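Epidermin decarboxylase (Staphylococcus epidermidis, PDB 1G63) catalyses the FMN-dependent oxidative decarboxylation of the C-terminal cysteine residue of the epidermin precursor, leaving a carbon-carbon double bond. Local coordinates at residues I22-Q27 against P163-V168. Sequence-based numbering, arbitrary orientation.
Sequences IVELKQ and PNIENV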
ATOM      1  N   ILE B  22     -20.517 -19.838  23.441  1.00 46.58           N
ATOM      2  CA  ILE B  22     -19.275 -20.587  23.546  1.00 47.04           C
ATOM      3  C   ILE B  22     -18.954 -21.026  24.964  1.00 47.94           C
ATOM      4  O   ILE B  22     -18.835 -22.222  25.243  1.00 46.67           O
ATOM      5  CB  ILE B  22     -18.099 -19.768  22.995  1.00 46.36           C
ATOM      6  CG1 ILE B  22     -18.343 -19.465  21.517  1.00 46.80           C
ATOM      7  CG2 ILE B  22     -16.800 -20.532  23.180  1.00 45.39           C
ATOM      8  CD1 ILE B  22     -17.316 -18.536  20.894  1.00 48.47           C
ATOM      9  N   VAL B  23     -18.814 -20.058  25.860  1.00 49.97           N
ATOM     10  CA  VAL B  23     -18.490 -20.365  27.247  1.00 51.63           C
ATOM     11  C   VAL B  23     -19.513 -21.323  27.865  1.00 52.09           C
ATOM     12  O   VAL B  23     -19.164 -22.207  28.650  1.00 51.43           O
ATOM     13  CB  VAL B  23     -18.403 -19.068  28.087  1.00 51.98           C
ATOM     14  CG1 VAL B  23     -19.663 -18.241  27.896  1.00 52.61           C
ATOM     15  CG2 VAL B  23     -18.187 -19.412  29.560  1.00 51.11           C
ATOM     16  N   GLU B  24     -20.775 -21.147  27.492  1.00 53.03           N
ATOM     17  CA  GLU B  24     -21.851 -21.987  28.000  1.00 53.29           C
ATOM     18  C   GLU B  24     -21.717 -23.425  27.487  1.00 52.27           C
ATOM     19  O   GLU B  24     -21.784 -24.381  28.259  1.00 51.82           O
ATOM     20  CB  GLU B  24     -23.199 -21.408  27.568  1.00 55.63           C
ATOM     21  CG  GLU B  24     -24.375 -21.940  28.360  1.00 59.44           C
ATOM     22  CD  GLU B  24     -24.528 -21.261  29.704  1.00 60.52           C
ATOM     23  OE1 GLU B  24     -25.341 -21.740  30.522  1.00 61.17           O
ATOM     24  OE2 GLU B  24     -23.844 -20.243  29.937  1.00 61.49           O
ATOM     25  N   LEU B  25     -21.523 -23.564  26.178  1.00 51.25           N
ATOM     26  CA  LEU B  25     -21.384 -24.869  25.542  1.00 50.01           C
ATOM     27  C   LEU B  25     -20.092 -25.590  25.917  1.00 50.18           C
ATOM     28  O   LEU B  25     -20.016 -26.814  25.822  1.00 48.72           O
ATOM     29  CB  LEU B  25     -21.460 -24.720  24.021  1.00 48.21           C
ATOM     30  CG  LEU B  25     -22.803 -24.258  23.455  1.00 48.00           C
ATOM     31  CD1 LEU B  25     -22.671 -23.949  21.974  1.00 47.91           C
ATOM     32  CD2 LEU B  25     -23.845 -25.338  23.687  1.00 48.29           C
ATOM     33  N   LYS B  26     -19.078 -24.837  26.337  1.00 50.71           N
ATOM     34  CA  LYS B  26     -17.800 -25.431  26.721  1.00 51.45           C
ATOM     35  C   LYS B  26     -17.959 -26.373  27.904  1.00 52.58           C
ATOM     36  O   LYS B  26     -17.064 -27.168  28.204  1.00 51.85           O
ATOM     37  CB  LYS B  26     -16.789 -24.348  27.092  1.00 51.47           C
ATOM     38  CG  LYS B  26     -16.110 -23.689  25.911  1.00 51.29           C
ATOM     39  CD  LYS B  26     -14.605 -23.897  25.954  1.00 49.93           C
ATOM     40  CE  LYS B  26     -14.245 -25.366  25.973  1.00 50.12           C
ATOM     41  NZ  LYS B  26     -12.776 -25.566  26.097  1.00 49.42           N
ATOM     42  N   GLN B  27     -19.101 -26.280  28.574  1.00 53.10           N
ATOM     43  CA  GLN B  27     -19.364 -27.112  29.733  1.00 53.93           C
ATOM     44  C   GLN B  27     -20.009 -28.448  29.405  1.00 53.09           C
ATOM     45  O   GLN B  27     -20.041 -29.339  30.249  1.00 54.06           O
ATOM     46  CB  GLN B  27     -20.249 -26.355  30.716  1.00 57.17           C
ATOM     47  CG  GLN B  27     -19.663 -25.037  31.175  1.00 59.73           C
ATOM     48  CD  GLN B  27     -20.551 -24.339  32.184  1.00 62.08           C
ATOM     49  OE1 GLN B  27     -21.718 -24.046  31.907  1.00 63.02           O
ATOM     50  NE2 GLN B  27     -20.004 -24.067  33.366  1.00 63.61           N
ATOM     51  N   PRO B 163     -32.056 -18.510  20.341  1.00 40.51           N
ATOM     52  CA  PRO B 163     -32.343 -19.697  21.150  1.00 41.11           C
ATOM     53  C   PRO B 163     -31.642 -19.670  22.512  1.00 42.88           C
ATOM     54  O   PRO B 163     -30.475 -19.291  22.610  1.00 42.26           O
ATOM     55  CB  PRO B 163     -31.808 -20.849  20.295  1.00 40.25           C
ATOM     56  CG  PRO B 163     -31.614 -20.259  18.922  1.00 40.68           C
ATOM     57  CD  PRO B 163     -31.188 -18.857  19.205  1.00 40.26           C
ATOM     58  N   ASN B 164     -32.357 -20.078  23.555  1.00 45.05           N
ATOM     59  CA  ASN B 164     -31.790 -20.162  24.897  1.00 46.94           C
ATOM     60  C   ASN B 164     -30.782 -21.324  24.816  1.00 46.45           C
ATOM     61  O   ASN B 164     -30.943 -22.220  23.989  1.00 44.91           O
ATOM     62  CB  ASN B 164     -32.920 -20.455  25.896  1.00 51.59           C
ATOM     63  CG  ASN B 164     -32.412 -20.785  27.291  1.00 57.41           C
ATOM     64  OD1 ASN B 164     -31.953 -21.905  27.553  1.00 59.36           O
ATOM     65  ND2 ASN B 164     -32.491 -19.809  28.198  1.00 59.41           N
ATOM     66  N   ILE B 165     -29.742 -21.315  25.645  1.00 46.71           N
ATOM     67  CA  ILE B 165     -28.740 -22.382  25.591  1.00 47.40           C
ATOM     68  C   ILE B 165     -29.335 -23.760  25.895  1.00 48.11           C
ATOM     69  O   ILE B 165     -28.818 -24.788  25.454  1.00 47.63           O
ATOM     70  CB  ILE B 165     -27.551 -22.074  26.539  1.00 47.67           C
ATOM     71  CG1 ILE B 165     -26.264 -22.676  25.969  1.00 48.10           C
ATOM     72  CG2 ILE B 165     -27.829 -22.589  27.931  1.00 47.44           C
ATOM     73  CD1 ILE B 165     -26.189 -24.178  25.990  1.00 49.26           C
ATOM     74  N   GLU B 166     -30.435 -23.772  26.639  1.00 49.55           N
ATOM     75  CA  GLU B 166     -31.129 -25.009  26.977  1.00 50.01           C
ATOM     76  C   GLU B 166     -31.816 -25.503  25.696  1.00 47.98           C
ATOM     77  O   GLU B 166     -31.933 -26.706  25.454  1.00 46.94           O
ATOM     78  CB  GLU B 166     -32.167 -24.734  28.067  1.00 53.51           C
ATOM     79  CG  GLU B 166     -33.153 -25.864  28.306  1.00 60.22           C
ATOM     80  CD  GLU B 166     -34.544 -25.353  28.690  1.00 65.07           C
ATOM     81  OE1 GLU B 166     -35.468 -26.189  28.828  1.00 67.05           O
ATOM     82  OE2 GLU B 166     -34.717 -24.119  28.850  1.00 66.09           O
ATOM     83  N   ASN B 167     -32.267 -24.552  24.882  1.00 46.47           N
ATOM     84  CA  ASN B 167     -32.926 -24.853  23.619  1.00 44.89           C
ATOM     85  C   ASN B 167     -31.981 -25.541  22.619  1.00 42.81           C
ATOM     86  O   ASN B 167     -32.345 -26.557  22.024  1.00 42.55           O
ATOM     87  CB  ASN B 167     -33.483 -23.567  22.990  1.00 47.68           C
ATOM     88  CG  ASN B 167     -34.715 -23.025  23.721  1.00 50.06           C
ATOM     89  OD1 ASN B 167     -35.126 -21.876  23.497  1.00 52.04           O
ATOM     90  ND2 ASN B 167     -35.313 -23.846  24.579  1.00 48.01           N
ATOM     91  N   VAL B 168     -30.772 -25.012  22.433  1.00 40.02           N
ATOM     92  CA  VAL B 168     -29.865 -25.644  21.478  1.00 38.58           C
ATOM     93  C   VAL B 168     -29.326 -26.967  22.019  1.00 36.74           C
ATOM     94  O   VAL B 168     -28.982 -27.861  21.252  1.00 36.85           O
ATOM     95  CB  VAL B 168     -28.686 -24.697  21.040  1.00 35.75           C
ATOM     96  CG1 VAL B 168     -29.145 -23.260  21.048  1.00 36.99           C
ATOM     97  CG2 VAL B 168     -27.485 -24.880  21.905  1.00 36.12           C
TER
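In Leu25, CG stands anti to the carbonyl carbon (chi1 -66°); with CD1 anti to CA, the other branch, CD2, is turned toward Ile165. Ile165 has a chi1 of -149°, well away from a staggered value, and its chi2 of -70° places CD1 at Leu25. The two side chains run antiparallel and overlap at their ends. Their methyls meet at 3.5 Å, Leu25 CD2 to Ile165 CD1. Leu25 CD2 also reaches Val168 CG2, at 4.1 Å, and the Val168 side chain stands roughly perpendicular to that of Leu25. One leucine methyl thus touches residues about one turn apart on helix 165-172. The aliphatic part of Glu24 lies at a slant across the Ile165 side chain. Its CB is 3.7 Å from Ile165 CG1. The carboxylate is not bonded across this interface, which is held by apolar packing.

Asn164 and Asn167 form a capping box at the start of helix 165-172. In it, Asn164 N gives a weak bond of 3.3 Å to Asn167 OD1. On the sheet side of the contact, Val168 rests on Phe113 of strand 110-114, while Ile22 packs on Ile34 of strand 32-36. Tyr21 OH is hydrogen-bonded to Pro163 O, a second link between the two parts of the chain. The arrangement is that of neighbouring helices packed on one face of the parallel sheet in a Rossmann-like alpha/beta fold, here away from the FMN sites.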